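Local coordinates for protein Alp7A (Bacillus subtilis, PDB 5EC0) that is an actin-like bacterial cytoskeletal protein that binds adenine nucleotide and probably forms the filaments that segregate its plasmid, at residues Thr28-Ile33 with Ser94-Val99; Asp54-Ser59 with Phe101-Ala106; Glu66-Val71 with Lys158-Gly163; Glu253-His258 with Thr292-Lys297. All coordinates share one frame; numbering follows the deposited sequence.

Interaction 1 of 4, residues Thr28-Ile33 with Ser94-Val99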
loop_
_atom_site.group_PDB
_atom_site.type_symbol
_atom_site.label_atom_id
_atom_site.label_comp_id
_atom_site.label_asym_id
_atom_site.label_seq_id
_atom_site.Cartn_x
_atom_site.Cartn_y
_atom_site.Cartn_z
ATOM N N THR A 28 -3.956 -6.340 6.663
ATOM C CA THR A 28 -3.115 -7.332 5.979
ATOM C C THR A 28 -3.213 -8.748 6.566
ATOM O O THR A 28 -2.904 -9.730 5.895
ATOM C CB THR A 28 -1.630 -6.863 5.985
ATOM O OG1 THR A 28 -1.523 -5.634 5.258
ATOM C CG2 THR A 28 -0.706 -7.877 5.331
ATOM N N ASN A 29 -3.665 -8.851 7.808
ATOM C CA ASN A 29 -3.757 -10.136 8.504
ATOM C C ASN A 29 -4.482 -11.249 7.771
ATOM O O ASN A 29 -5.596 -11.067 7.281
ATOM C CB ASN A 29 -4.440 -9.940 9.853
ATOM C CG ASN A 29 -3.799 -8.847 10.659
ATOM O OD1 ASN A 29 -4.305 -7.727 10.713
ATOM N ND2 ASN A 29 -2.664 -9.154 11.274
ATOM N N VAL A 30 -3.825 -12.403 7.707
ATOM C CA VAL A 30 -4.424 -13.644 7.233
ATOM C C VAL A 30 -4.126 -14.732 8.256
ATOM O O VAL A 30 -2.961 -15.029 8.525
ATOM C CB VAL A 30 -3.878 -14.079 5.868
ATOM C CG1 VAL A 30 -4.344 -15.508 5.539
ATOM C CG2 VAL A 30 -4.293 -13.105 4.777
ATOM N N VAL A 31 -5.169 -15.315 8.839
ATOM C CA VAL A 31 -4.975 -16.378 9.809
ATOM C C VAL A 31 -5.547 -17.688 9.283
ATOM O O VAL A 31 -6.725 -17.768 8.944
ATOM C CB VAL A 31 -5.619 -16.024 11.165
ATOM C CG1 VAL A 31 -5.628 -17.223 12.088
ATOM C CG2 VAL A 31 -4.866 -14.873 11.813
ATOM N N GLU A 32 -4.704 -18.711 9.197
ATOM C CA GLU A 32 -5.167 -20.006 8.736
ATOM C C GLU A 32 -5.739 -20.810 9.880
ATOM O O GLU A 32 -5.110 -20.976 10.932
ATOM C CB GLU A 32 -4.047 -20.793 8.062
ATOM C CG GLU A 32 -4.458 -22.227 7.737
ATOM C CD GLU A 32 -3.507 -22.930 6.777
ATOM O OE1 GLU A 32 -3.923 -23.937 6.170
ATOM O OE2 GLU A 32 -2.348 -22.489 6.632
ATOM N N ILE A 33 -6.948 -21.311 9.671
ATOM C CA ILE A 33 -7.628 -22.109 10.678
ATOM C C ILE A 33 -8.024 -23.449 10.064
ATOM O O ILE A 33 -7.875 -23.646 8.865
ATOM C CB ILE A 33 -8.865 -21.373 11.207
ATOM C CG1 ILE A 33 -9.887 -21.198 10.077
ATOM C CG2 ILE A 33 -8.463 -20.002 11.758
ATOM C CD1 ILE A 33 -11.149 -20.457 10.476
ATOM N N SER A 94 4.991 -16.634 -0.414
ATOM C CA SER A 94 3.964 -16.686 0.616
ATOM C C SER A 94 2.558 -16.685 0.026
ATOM O O SER A 94 2.285 -15.975 -0.937
ATOM C CB SER A 94 4.104 -15.506 1.569
ATOM O OG SER A 94 2.938 -15.372 2.352
ATOM N N HIS A 95 1.671 -17.468 0.629
ATOM C CA HIS A 95 0.289 -17.579 0.178
ATOM C C HIS A 95 -0.569 -16.398 0.625
ATOM O O HIS A 95 -1.658 -16.168 0.090
ATOM C CB HIS A 95 -0.318 -18.879 0.704
ATOM C CG HIS A 95 -0.281 -18.988 2.195
ATOM N ND1 HIS A 95 0.752 -19.601 2.871
ATOM C CD2 HIS A 95 -1.138 -18.537 3.143
ATOM C CE1 HIS A 95 0.521 -19.537 4.172
ATOM N NE2 HIS A 95 -0.616 -18.894 4.363
ATOM N N ILE A 96 -0.077 -15.646 1.606
ATOM C CA ILE A 96 -0.845 -14.540 2.175
ATOM C C ILE A 96 -1.333 -13.486 1.148
ATOM O O ILE A 96 -2.518 -13.139 1.160
ATOM C CB ILE A 96 -0.041 -13.846 3.304
ATOM C CG1 ILE A 96 0.050 -14.769 4.516
ATOM C CG2 ILE A 96 -0.669 -12.499 3.703
ATOM C CD1 ILE A 96 0.899 -14.200 5.641
ATOM N N PRO A 97 -0.448 -12.976 0.264
ATOM C CA PRO A 97 -0.989 -12.035 -0.732
ATOM C C PRO A 97 -2.032 -12.670 -1.646
ATOM O O PRO A 97 -3.061 -12.059 -1.964
ATOM C CB PRO A 97 0.247 -11.622 -1.556
ATOM C CG PRO A 97 1.412 -11.960 -0.714
ATOM C CD PRO A 97 1.012 -13.142 0.124
ATOM N N TYR A 98 -1.752 -13.892 -2.076
ATOM C CA TYR A 98 -2.649 -14.612 -2.964
ATOM C C TYR A 98 -4.039 -14.816 -2.321
ATOM O O TYR A 98 -5.073 -14.573 -2.959
ATOM C CB TYR A 98 -2.018 -15.950 -3.341
ATOM C CG TYR A 98 -2.917 -16.872 -4.126
ATOM C CD1 TYR A 98 -3.224 -16.611 -5.458
ATOM C CD2 TYR A 98 -3.430 -18.028 -3.543
ATOM C CE1 TYR A 98 -4.046 -17.453 -6.178
ATOM C CE2 TYR A 98 -4.247 -18.884 -4.263
ATOM C CZ TYR A 98 -4.552 -18.587 -5.578
ATOM O OH TYR A 98 -5.363 -19.437 -6.292
ATOM N N VAL A 99 -4.062 -15.251 -1.064
ATOM C CA VAL A 99 -5.331 -15.452 -0.357
ATOM C C VAL A 99 -6.056 -14.112 -0.157
ATOM O O VAL A 99 -7.265 -14.010 -0.360
ATOM C CB VAL A 99 -5.098 -16.159 0.990
ATOM C CG1 VAL A 99 -6.342 -16.091 1.893
ATOM C CG2 VAL A 99 -4.676 -17.615 0.740
#
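Val-30 meets the first turns of helix 95-112 with both methyls. CG2 of Val-30 lies 3.8 Å from CG2 of Ile-96, the two side chains passing in opposite directions so that they touch flank to flank, while CG1 of Val-30 crosses CG1 of Val-99 at 4.2 Å, one helical turn further on. CG1 of Val-30 is anti to the backbone N (chi1 170°) and CG2 beside it, which turns one methyl to Val-99 and the other to Ile-96. The branch methyl CG2 of Ile-96 also reaches the carbonyl O of Thr-28 at 4.2 Å. No hydrogen bond joins the two segments; the contact is apolar, and the CA atoms of Val-30 and Ile-96 stand 6.3 Å apart.

The helix start is fixed by Ser-94, an N-cap whose OG accepts from the backbone N of Ile-96 at 3.1 Å with an N-H...O angle of 154°. Alongside, strand 65-71 pairs with strand 22-33 by backbone bonds between Val-31 and Leu-70, and its Phe-69 packs against both Val-30 and Val-99. OG1 of Thr-28, at the nucleotide end, is hydrogen-bonded to Gly-11 O. A helix laid over a strand of the mixed sheet, close to the turn that carries ADP-binding Asn-12 and Ser-13 and is consistent with the first phosphate loop of actin-like proteins, belongs to the nucleotide-binding domain of the actin fold.

Interaction 2 of 4, residues Asp54-Ser59 with Phe101-Ala106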
loop_
_atom_site.group_PDB
_atom_site.type_symbol
_atom_site.label_atom_id
_atom_site.label_comp_id
_atom_site.label_asym_id
_atom_site.label_seq_id
_atom_site.Cartn_x
_atom_site.Cartn_y
_atom_site.Cartn_z
ATOM N N ASP A 54 -15.831 -7.074 6.790
ATOM C CA ASP A 54 -15.309 -7.363 8.123
ATOM C C ASP A 54 -15.516 -8.822 8.496
ATOM O O ASP A 54 -15.191 -9.231 9.606
ATOM C CB ASP A 54 -15.967 -6.469 9.190
ATOM C CG ASP A 54 -15.550 -4.999 9.084
ATOM O OD1 ASP A 54 -14.638 -4.679 8.279
ATOM O OD2 ASP A 54 -16.132 -4.168 9.823
ATOM N N ARG A 55 -16.069 -9.611 7.586
ATOM C CA ARG A 55 -16.433 -10.982 7.942
ATOM C C ARG A 55 -15.900 -11.972 6.899
ATOM O O ARG A 55 -16.604 -12.895 6.490
ATOM C CB ARG A 55 -17.958 -11.111 8.104
ATOM C CG ARG A 55 -18.575 -10.119 9.138
ATOM C CD ARG A 55 -20.099 -10.153 9.157
ATOM N NE ARG A 55 -20.678 -9.151 10.068
ATOM C CZ ARG A 55 -21.160 -9.393 11.289
ATOM N NH1 ARG A 55 -21.155 -10.624 11.793
ATOM N NH2 ARG A 55 -21.666 -8.396 12.012
ATOM N N LEU A 56 -14.646 -11.780 6.490
ATOM C CA LEU A 56 -14.053 -12.589 5.420
ATOM C C LEU A 56 -13.547 -13.948 5.887
ATOM O O LEU A 56 -12.464 -14.070 6.464
ATOM C CB LEU A 56 -12.905 -11.830 4.749
ATOM C CG LEU A 56 -13.388 -10.662 3.898
ATOM C CD1 LEU A 56 -12.225 -9.895 3.335
ATOM C CD2 LEU A 56 -14.315 -11.143 2.795
ATOM N N LEU A 57 -14.333 -14.972 5.598
ATOM C CA LEU A 57 -13.962 -16.342 5.888
ATOM C C LEU A 57 -14.046 -17.123 4.588
ATOM O O LEU A 57 -15.137 -17.345 4.055
ATOM C CB LEU A 57 -14.889 -16.943 6.948
ATOM C CG LEU A 57 -14.742 -18.436 7.258
ATOM C CD1 LEU A 57 -13.349 -18.763 7.800
ATOM C CD2 LEU A 57 -15.837 -18.906 8.234
ATOM N N VAL A 58 -12.900 -17.532 4.067
ATOM C CA VAL A 58 -12.858 -18.153 2.760
ATOM C C VAL A 58 -12.089 -19.459 2.798
ATOM O O VAL A 58 -11.347 -19.722 3.735
ATOM C CB VAL A 58 -12.198 -17.236 1.717
ATOM C CG1 VAL A 58 -12.972 -15.926 1.576
ATOM C CG2 VAL A 58 -10.733 -16.980 2.089
ATOM N N SER A 59 -12.261 -20.275 1.768
ATOM C CA SER A 59 -11.407 -21.432 1.585
ATOM C C SER A 59 -10.910 -21.440 0.155
ATOM O O SER A 59 -11.579 -20.934 -0.747
ATOM C CB SER A 59 -12.142 -22.731 1.895
ATOM O OG SER A 59 -13.020 -23.068 0.838
ATOM N N PHE A 101 -5.896 -11.473 -2.080
ATOM C CA PHE A 101 -6.429 -11.110 -3.390
ATOM C C PHE A 101 -7.760 -11.819 -3.690
ATOM O O PHE A 101 -8.705 -11.198 -4.184
ATOM C CB PHE A 101 -5.383 -11.420 -4.475
ATOM C CG PHE A 101 -5.961 -11.793 -5.807
ATOM C CD1 PHE A 101 -6.462 -10.823 -6.665
ATOM C CD2 PHE A 101 -5.963 -13.129 -6.229
ATOM C CE1 PHE A 101 -6.979 -11.175 -7.923
ATOM C CE2 PHE A 101 -6.470 -13.491 -7.485
ATOM C CZ PHE A 101 -6.981 -12.520 -8.327
ATOM N N LEU A 102 -7.829 -13.108 -3.374
ATOM C CA LEU A 102 -9.023 -13.910 -3.659
ATOM C C LEU A 102 -10.228 -13.428 -2.865
ATOM O O LEU A 102 -11.332 -13.278 -3.405
ATOM C CB LEU A 102 -8.772 -15.385 -3.355
ATOM C CG LEU A 102 -7.784 -16.162 -4.215
ATOM C CD1 LEU A 102 -7.633 -17.595 -3.682
ATOM C CD2 LEU A 102 -8.223 -16.167 -5.687
ATOM N N ALA A 103 -10.001 -13.199 -1.577
ATOM C CA ALA A 103 -11.026 -12.681 -0.673
ATOM C C ALA A 103 -11.463 -11.268 -1.079
ATOM O O ALA A 103 -12.655 -10.952 -1.076
ATOM C CB ALA A 103 -10.518 -12.697 0.773
ATOM N N ALA A 104 -10.492 -10.427 -1.430
ATOM C CA ALA A 104 -10.786 -9.083 -1.919
ATOM C C ALA A 104 -11.690 -9.131 -3.149
ATOM O O ALA A 104 -12.712 -8.450 -3.198
ATOM C CB ALA A 104 -9.485 -8.315 -2.238
ATOM N N THR A 105 -11.303 -9.936 -4.136
ATOM C CA THR A 105 -12.072 -10.057 -5.365
ATOM C C THR A 105 -13.501 -10.585 -5.072
ATOM O O THR A 105 -14.470 -10.126 -5.667
ATOM C CB THR A 105 -11.371 -10.995 -6.367
ATOM O OG1 THR A 105 -10.025 -10.552 -6.604
ATOM C CG2 THR A 105 -12.146 -11.044 -7.682
ATOM N N ALA A 106 -13.616 -11.554 -4.166
ATOM C CA ALA A 106 -14.914 -12.123 -3.822
ATOM C C ALA A 106 -15.777 -11.080 -3.117
ATOM O O ALA A 106 -16.998 -11.013 -3.320
ATOM C CB ALA A 106 -14.746 -13.354 -2.951
#
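Strand 56-62 runs beneath the middle of helix 95-112, its backbone nearest at Val-58 and Ala-103, whose CA atoms are 6.7 Å apart. This is helix-on-sheet packing within the actin-like fold, and it is wholly buried. The small side chain of Ala-103 is consistent with this close approach: its CB is inserted between two strand residues, 4.1 Å from CG1 of Val-58 and 4.2 Å from CD1 of Leu-56. Those two residues point to the same side of the strand, whereas Leu-57 between them turns to the other. In Val-58 the touching branch CG1 lies beside the backbone N and anti to the carbonyl carbon (chi1 -60°). Leu-56 takes a similar first torsion and then extends, which carries the end of its longer chain to the alanine.

The same layer is completed by strand neighbours, for Ala-103 also touches Val-71 and Val-58 touches Val-157. Leu-102 and Ala-106 continue the sheet-facing side of the helix onto strands 153-159 and 166-179; Phe-101, turned elsewhere, meets Phe-125 and packs edge-to-face with Phe-151.

Within the helix a buried hydroxyl is satisfied by the backbone one turn back. Phe-101 O accepts two bonds, at 2.9 Å from Thr-105 N and at 2.8 Å from Thr-105 OG1; they arrive from opposite faces of the carbonyl plane, the hydroxyl 35° out of it.

Interaction 3 of 4, residues Glu66-Val71 with Lys158-Gly163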
loop_
_atom_site.group_PDB
_atom_site.type_symbol
_atom_site.label_atom_id
_atom_site.label_comp_id
_atom_site.label_asym_id
_atom_site.label_seq_id
_atom_site.Cartn_x
_atom_site.Cartn_y
_atom_site.Cartn_z
ATOM N N GLU A 66 -7.666 -28.280 0.456
ATOM C CA GLU A 66 -8.608 -27.194 0.734
ATOM C C GLU A 66 -8.332 -26.553 2.092
ATOM O O GLU A 66 -8.566 -27.161 3.130
ATOM C CB GLU A 66 -10.049 -27.701 0.685
ATOM C CG GLU A 66 -11.078 -26.657 1.082
ATOM C CD GLU A 66 -12.507 -27.125 0.874
ATOM O OE1 GLU A 66 -12.701 -28.290 0.469
ATOM O OE2 GLU A 66 -13.438 -26.326 1.121
ATOM N N ARG A 67 -7.851 -25.317 2.086
ATOM C CA ARG A 67 -7.464 -24.668 3.338
ATOM C C ARG A 67 -8.319 -23.432 3.668
ATOM O O ARG A 67 -8.835 -22.746 2.778
ATOM C CB ARG A 67 -5.975 -24.319 3.286
ATOM C CG ARG A 67 -5.087 -25.575 3.303
ATOM C CD ARG A 67 -3.675 -25.297 2.803
ATOM N NE ARG A 67 -3.008 -24.287 3.614
ATOM C CZ ARG A 67 -1.807 -23.792 3.348
ATOM N NH1 ARG A 67 -1.142 -24.206 2.276
ATOM N NH2 ARG A 67 -1.273 -22.876 4.145
ATOM N N TYR A 68 -8.472 -23.179 4.966
ATOM C CA TYR A 68 -9.449 -22.219 5.482
ATOM C C TYR A 68 -8.754 -20.996 6.108
ATOM O O TYR A 68 -7.865 -21.141 6.949
ATOM C CB TYR A 68 -10.376 -22.923 6.500
ATOM C CG TYR A 68 -11.117 -24.110 5.906
ATOM C CD1 TYR A 68 -10.515 -25.361 5.802
ATOM C CD2 TYR A 68 -12.413 -23.972 5.418
ATOM C CE1 TYR A 68 -11.188 -26.442 5.234
ATOM C CE2 TYR A 68 -13.095 -25.042 4.862
ATOM C CZ TYR A 68 -12.482 -26.272 4.767
ATOM O OH TYR A 68 -13.166 -27.331 4.203
ATOM N N PHE A 69 -9.152 -19.799 5.691
ATOM C CA PHE A 69 -8.469 -18.576 6.116
ATOM C C PHE A 69 -9.412 -17.489 6.599
ATOM O O PHE A 69 -10.425 -17.206 5.963
ATOM C CB PHE A 69 -7.620 -17.980 4.972
ATOM C CG PHE A 69 -6.621 -18.934 4.388
ATOM C CD1 PHE A 69 -6.973 -19.770 3.332
ATOM C CD2 PHE A 69 -5.332 -18.998 4.891
ATOM C CE1 PHE A 69 -6.056 -20.667 2.796
ATOM C CE2 PHE A 69 -4.407 -19.891 4.360
ATOM C CZ PHE A 69 -4.771 -20.728 3.312
ATOM N N LEU A 70 -9.043 -16.870 7.715
ATOM C CA LEU A 70 -9.599 -15.592 8.129
ATOM C C LEU A 70 -8.777 -14.494 7.475
ATOM O O LEU A 70 -7.550 -14.524 7.530
ATOM C CB LEU A 70 -9.576 -15.443 9.659
ATOM C CG LEU A 70 -10.322 -16.513 10.462
ATOM C CD1 LEU A 70 -10.009 -16.455 11.973
ATOM C CD2 LEU A 70 -11.819 -16.384 10.218
ATOM N N VAL A 71 -9.452 -13.523 6.865
ATOM C CA VAL A 71 -8.792 -12.458 6.123
ATOM C C VAL A 71 -9.224 -11.074 6.591
ATOM O O VAL A 71 -10.412 -10.820 6.787
ATOM C CB VAL A 71 -9.095 -12.548 4.619
ATOM C CG1 VAL A 71 -8.374 -11.437 3.870
ATOM C CG2 VAL A 71 -8.776 -13.949 4.066
ATOM N N LYS A 158 -13.917 -20.106 -2.176
ATOM C CA LYS A 158 -15.237 -20.204 -1.546
ATOM C C LYS A 158 -15.401 -19.121 -0.501
ATOM O O LYS A 158 -14.499 -18.887 0.286
ATOM C CB LYS A 158 -15.445 -21.574 -0.888
ATOM C CG LYS A 158 -15.500 -22.732 -1.883
ATOM C CD LYS A 158 -15.547 -24.083 -1.194
ATOM C CE LYS A 158 -15.821 -25.185 -2.217
ATOM N NZ LYS A 158 -15.991 -26.547 -1.615
ATOM N N VAL A 159 -16.546 -18.452 -0.499
ATOM C CA VAL A 159 -16.919 -17.595 0.619
ATOM C C VAL A 159 -17.751 -18.446 1.561
ATOM O O VAL A 159 -18.738 -19.042 1.146
ATOM C CB VAL A 159 -17.718 -16.356 0.174
ATOM C CG1 VAL A 159 -18.096 -15.518 1.377
ATOM C CG2 VAL A 159 -16.911 -15.523 -0.815
ATOM N N LEU A 160 -17.346 -18.532 2.824
ATOM C CA LEU A 160 -18.037 -19.424 3.754
ATOM C C LEU A 160 -18.892 -18.639 4.726
ATOM O O LEU A 160 -19.565 -19.211 5.574
ATOM C CB LEU A 160 -17.028 -20.286 4.507
ATOM C CG LEU A 160 -16.089 -21.063 3.580
ATOM C CD1 LEU A 160 -14.950 -21.692 4.370
ATOM C CD2 LEU A 160 -16.854 -22.125 2.779
ATOM N N THR A 161 -18.854 -17.317 4.603
ATOM C CA THR A 161 -19.698 -16.448 5.417
ATOM C C THR A 161 -21.183 -16.733 5.123
ATOM O O THR A 161 -21.646 -16.559 3.997
ATOM C CB THR A 161 -19.344 -14.971 5.150
ATOM O OG1 THR A 161 -17.926 -14.801 5.272
ATOM C CG2 THR A 161 -20.040 -14.037 6.116
ATOM N N LEU A 162 -21.914 -17.211 6.128
ATOM C CA LEU A 162 -23.338 -17.528 5.979
ATOM C C LEU A 162 -24.137 -16.351 5.407
ATOM O O LEU A 162 -24.001 -15.218 5.870
ATOM C CB LEU A 162 -23.939 -17.954 7.319
ATOM C CG LEU A 162 -23.663 -19.355 7.884
ATOM C CD1 LEU A 162 -22.184 -19.586 8.195
ATOM C CD2 LEU A 162 -24.510 -19.584 9.133
ATOM N N GLY A 163 -24.962 -16.628 4.399
ATOM C CA GLY A 163 -25.685 -15.589 3.687
ATOM C C GLY A 163 -25.083 -15.190 2.350
ATOM O O GLY A 163 -25.793 -14.686 1.480
#
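Tyr-68 offers the edge of its ring to Leu-160, whose CD1 lies in the ring plane 3.6 Å from CD2 of Tyr-68 and 3.9 Å from its CE2. The side chains cross at about a right angle, so one leucine methyl abuts the rim of the ring and not its face. Although the CB of Tyr-68 is not aimed at the other segment, its CG stands anti to the carbonyl carbon (chi1 -58°), and the ring swings across to Leu-160, just beyond the end of strand 153-159.

Closer to the start of strand 65-71, Glu-66 and Lys-158 also cross nearly at right angles. CG of Glu-66 is anti to the backbone N (chi1 175°), CG of Lys-158 anti to the carbonyl carbon (chi1 -66°), and both chains run on extended from there. Their ends form a long salt bridge of 3.7 Å between OE2 of Glu-66 and NZ of Lys-158; OE2 also has a weak hydrogen bond with Ser-59 OG.

The backbones are well separated, with CA atoms of Tyr-68 and Leu-160 9.2 Å apart, because strand 56-62 lies between and pairs with both: backbone hydrogen bonds join Phe-69 to Val-58 and Ser-59 to Lys-158. Side chains thus bridge over a central strand, a next-but-one contact on the surface of the antiparallel part of the actin-fold sheet.

Interaction 4 of 4, residues Glu253-His258 with Thr292-Lys297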
loop_
_atom_site.group_PDB
_atom_site.type_symbol
_atom_site.label_atom_id
_atom_site.label_comp_id
_atom_site.label_asym_id
_atom_site.label_seq_id
_atom_site.Cartn_x
_atom_site.Cartn_y
_atom_site.Cartn_z
ATOM N N GLU A 253 7.561 3.571 26.667
ATOM C CA GLU A 253 8.310 4.515 27.490
ATOM C C GLU A 253 7.463 5.675 28.001
ATOM O O GLU A 253 7.586 6.065 29.162
ATOM C CB GLU A 253 9.514 5.060 26.718
ATOM C CG GLU A 253 10.670 4.074 26.611
ATOM C CD GLU A 253 11.844 4.636 25.834
ATOM O OE1 GLU A 253 11.641 5.610 25.077
ATOM O OE2 GLU A 253 12.968 4.105 25.981
ATOM N N LYS A 254 6.590 6.217 27.155
ATOM C CA LYS A 254 5.919 7.467 27.502
ATOM C C LYS A 254 4.384 7.427 27.524
ATOM O O LYS A 254 3.749 8.371 28.006
ATOM C CB LYS A 254 6.382 8.565 26.537
ATOM C CG LYS A 254 7.879 8.819 26.592
ATOM C CD LYS A 254 8.231 10.256 26.238
ATOM C CE LYS A 254 9.683 10.553 26.580
ATOM N NZ LYS A 254 10.592 9.488 26.069
ATOM N N LEU A 255 3.786 6.347 27.021
ATOM C CA LEU A 255 2.334 6.320 26.825
ATOM C C LEU A 255 1.644 5.014 27.235
ATOM O O LEU A 255 0.533 4.748 26.796
ATOM C CB LEU A 255 2.011 6.610 25.355
ATOM C CG LEU A 255 2.352 7.994 24.796
ATOM C CD1 LEU A 255 1.970 8.055 23.338
ATOM C CD2 LEU A 255 1.645 9.096 25.577
ATOM N N LEU A 256 2.286 4.221 28.086
ATOM C CA LEU A 256 1.760 2.922 28.513
ATOM C C LEU A 256 0.332 3.001 29.058
ATOM O O LEU A 256 -0.428 2.033 29.002
ATOM C CB LEU A 256 2.689 2.325 29.571
ATOM C CG LEU A 256 3.052 0.843 29.516
ATOM C CD1 LEU A 256 3.313 0.395 28.092
ATOM C CD2 LEU A 256 4.279 0.620 30.372
ATOM N N GLU A 257 -0.017 4.170 29.578
ATOM C CA GLU A 257 -1.321 4.426 30.169
ATOM C C GLU A 257 -2.408 4.465 29.100
ATOM O O GLU A 257 -3.571 4.156 29.357
ATOM C CB GLU A 257 -1.290 5.766 30.897
ATOM C CG GLU A 257 0.007 6.030 31.636
ATOM C CD GLU A 257 0.074 7.427 32.203
ATOM O OE1 GLU A 257 -0.803 8.249 31.867
ATOM O OE2 GLU A 257 1.018 7.714 32.961
ATOM N N HIS A 258 -2.019 4.865 27.895
ATOM C CA HIS A 258 -2.985 5.257 26.875
ATOM C C HIS A 258 -3.145 4.240 25.751
ATOM O O HIS A 258 -4.128 4.281 25.017
ATOM C CB HIS A 258 -2.584 6.610 26.289
ATOM C CG HIS A 258 -2.674 7.734 27.268
ATOM N ND1 HIS A 258 -1.583 8.202 27.969
ATOM C CD2 HIS A 258 -3.729 8.480 27.672
ATOM C CE1 HIS A 258 -1.960 9.193 28.758
ATOM N NE2 HIS A 258 -3.258 9.382 28.595
ATOM N N THR A 292 -0.623 15.821 22.549
ATOM C CA THR A 292 -0.030 16.495 21.389
ATOM C C THR A 292 1.477 16.701 21.470
ATOM O O THR A 292 2.202 16.347 20.540
ATOM C CB THR A 292 -0.659 17.883 21.148
ATOM O OG1 THR A 292 -2.091 17.781 21.146
ATOM C CG2 THR A 292 -0.182 18.454 19.816
ATOM N N ASP A 293 1.937 17.299 22.564
ATOM C CA ASP A 293 3.359 17.597 22.740
ATOM C C ASP A 293 4.219 16.340 22.655
ATOM O O ASP A 293 5.266 16.337 22.000
ATOM C CB ASP A 293 3.621 18.292 24.087
ATOM C CG ASP A 293 3.189 19.748 24.101
ATOM O OD1 ASP A 293 2.988 20.340 23.012
ATOM O OD2 ASP A 293 3.070 20.305 25.220
ATOM N N ILE A 294 3.776 15.281 23.325
ATOM C CA ILE A 294 4.550 14.053 23.401
ATOM C C ILE A 294 4.716 13.458 22.013
ATOM O O ILE A 294 5.787 12.967 21.641
ATOM C CB ILE A 294 3.884 13.029 24.340
ATOM C CG1 ILE A 294 3.991 13.511 25.793
ATOM C CG2 ILE A 294 4.501 11.635 24.163
ATOM C CD1 ILE A 294 3.481 12.525 26.797
ATOM N N ILE A 295 3.652 13.539 21.234
ATOM C CA ILE A 295 3.633 12.893 19.949
ATOM C C ILE A 295 4.400 13.684 18.873
ATOM O O ILE A 295 5.252 13.118 18.196
ATOM C CB ILE A 295 2.193 12.640 19.523
ATOM C CG1 ILE A 295 1.567 11.625 20.494
ATOM C CG2 ILE A 295 2.152 12.135 18.102
ATOM C CD1 ILE A 295 0.158 11.234 20.179
ATOM N N LYS A 296 4.128 14.980 18.729
ATOM C CA LYS A 296 4.826 15.767 17.705
ATOM C C LYS A 296 6.328 15.761 17.959
ATOM O O LYS A 296 7.121 15.758 17.023
ATOM C CB LYS A 296 4.304 17.207 17.638
ATOM C CG LYS A 296 2.827 17.289 17.309
ATOM C CD LYS A 296 2.439 18.569 16.595
ATOM C CE LYS A 296 0.961 18.524 16.198
ATOM N NZ LYS A 296 0.562 19.555 15.196
ATOM N N LYS A 297 6.711 15.730 19.230
ATOM C CA LYS A 297 8.119 15.678 19.603
ATOM C C LYS A 297 8.742 14.361 19.139
ATOM O O LYS A 297 9.809 14.361 18.517
ATOM C CB LYS A 297 8.281 15.850 21.109
ATOM C CG LYS A 297 9.716 15.806 21.605
ATOM C CD LYS A 297 9.786 16.199 23.072
ATOM C CE LYS A 297 11.123 15.839 23.693
ATOM N NZ LYS A 297 11.186 16.259 25.126
#
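The exit of helix 243-254 packs here on the first turn of helix 292-313, within the C-terminal family region of the actin-like ATPase clan. Leu-255, the first residue to leave helical geometry, makes the main contact: its CD2 lies 4.1 Å from CG2 of Ile-294 and also 4.1 Å from CD1 of Ile-294. A single leucine methyl is therefore held against both arms of the isoleucine, the branch methyl and the end of the longer chain. The side chains slide past each other in opposite directions. CG1 of Ile-294 lies beside the backbone N (chi1 -70°), which leaves CG2 anti to it, and the extended chi2 (-175°) carries CD1 out to the leucine.

Lys-254 adds only the base of its side chain, CB standing 4.3 Å from Ile-294 CG2, and the rest of the chain leads away from the contact. No hydrogen bond crosses between the segments, whose nearest CA atoms, those of Lys-254 and Ile-294, are 7.9 Å apart.

The turn after the helix is closed by a bond of 2.8 Å from His-258 N to Leu-255 O. Leu-255 also touches Leu-265 of helix 262-272, and Ile-295 packs on Phe-268 and Ile-269 of the same helix. His-258 meets Phe-289 edge-to-face. Leu-255 thus joins a helix exit to two further helices, forming a small apolar cluster in the helical part of this actin-like fold.

Interactions 1, 2 and 3 form one continuous region built on a single sheet. Interactions 1 and 2 use successive parts of helix 95-112, their centres about 10 Å apart, and Ile-33 CD1 touches Leu-57 CD1 at 3.9 Å. Interactions 1 and 3 are joined by a salt bridge of 2.7 Å from Glu-32 OE2 to Arg-67 NH2. Interactions 2 and 3 are the closest pair, with centres about 7 Å apart. Interaction 4 stands apart, its centre about 33 Å from that of interaction 1. The bound ADP lies about 7 Å from the Thr-28 side chain and about 13 Å from that of Leu-255, so interaction 1 lies near the nucleotide, whereas interaction 4 is well outside contact with it.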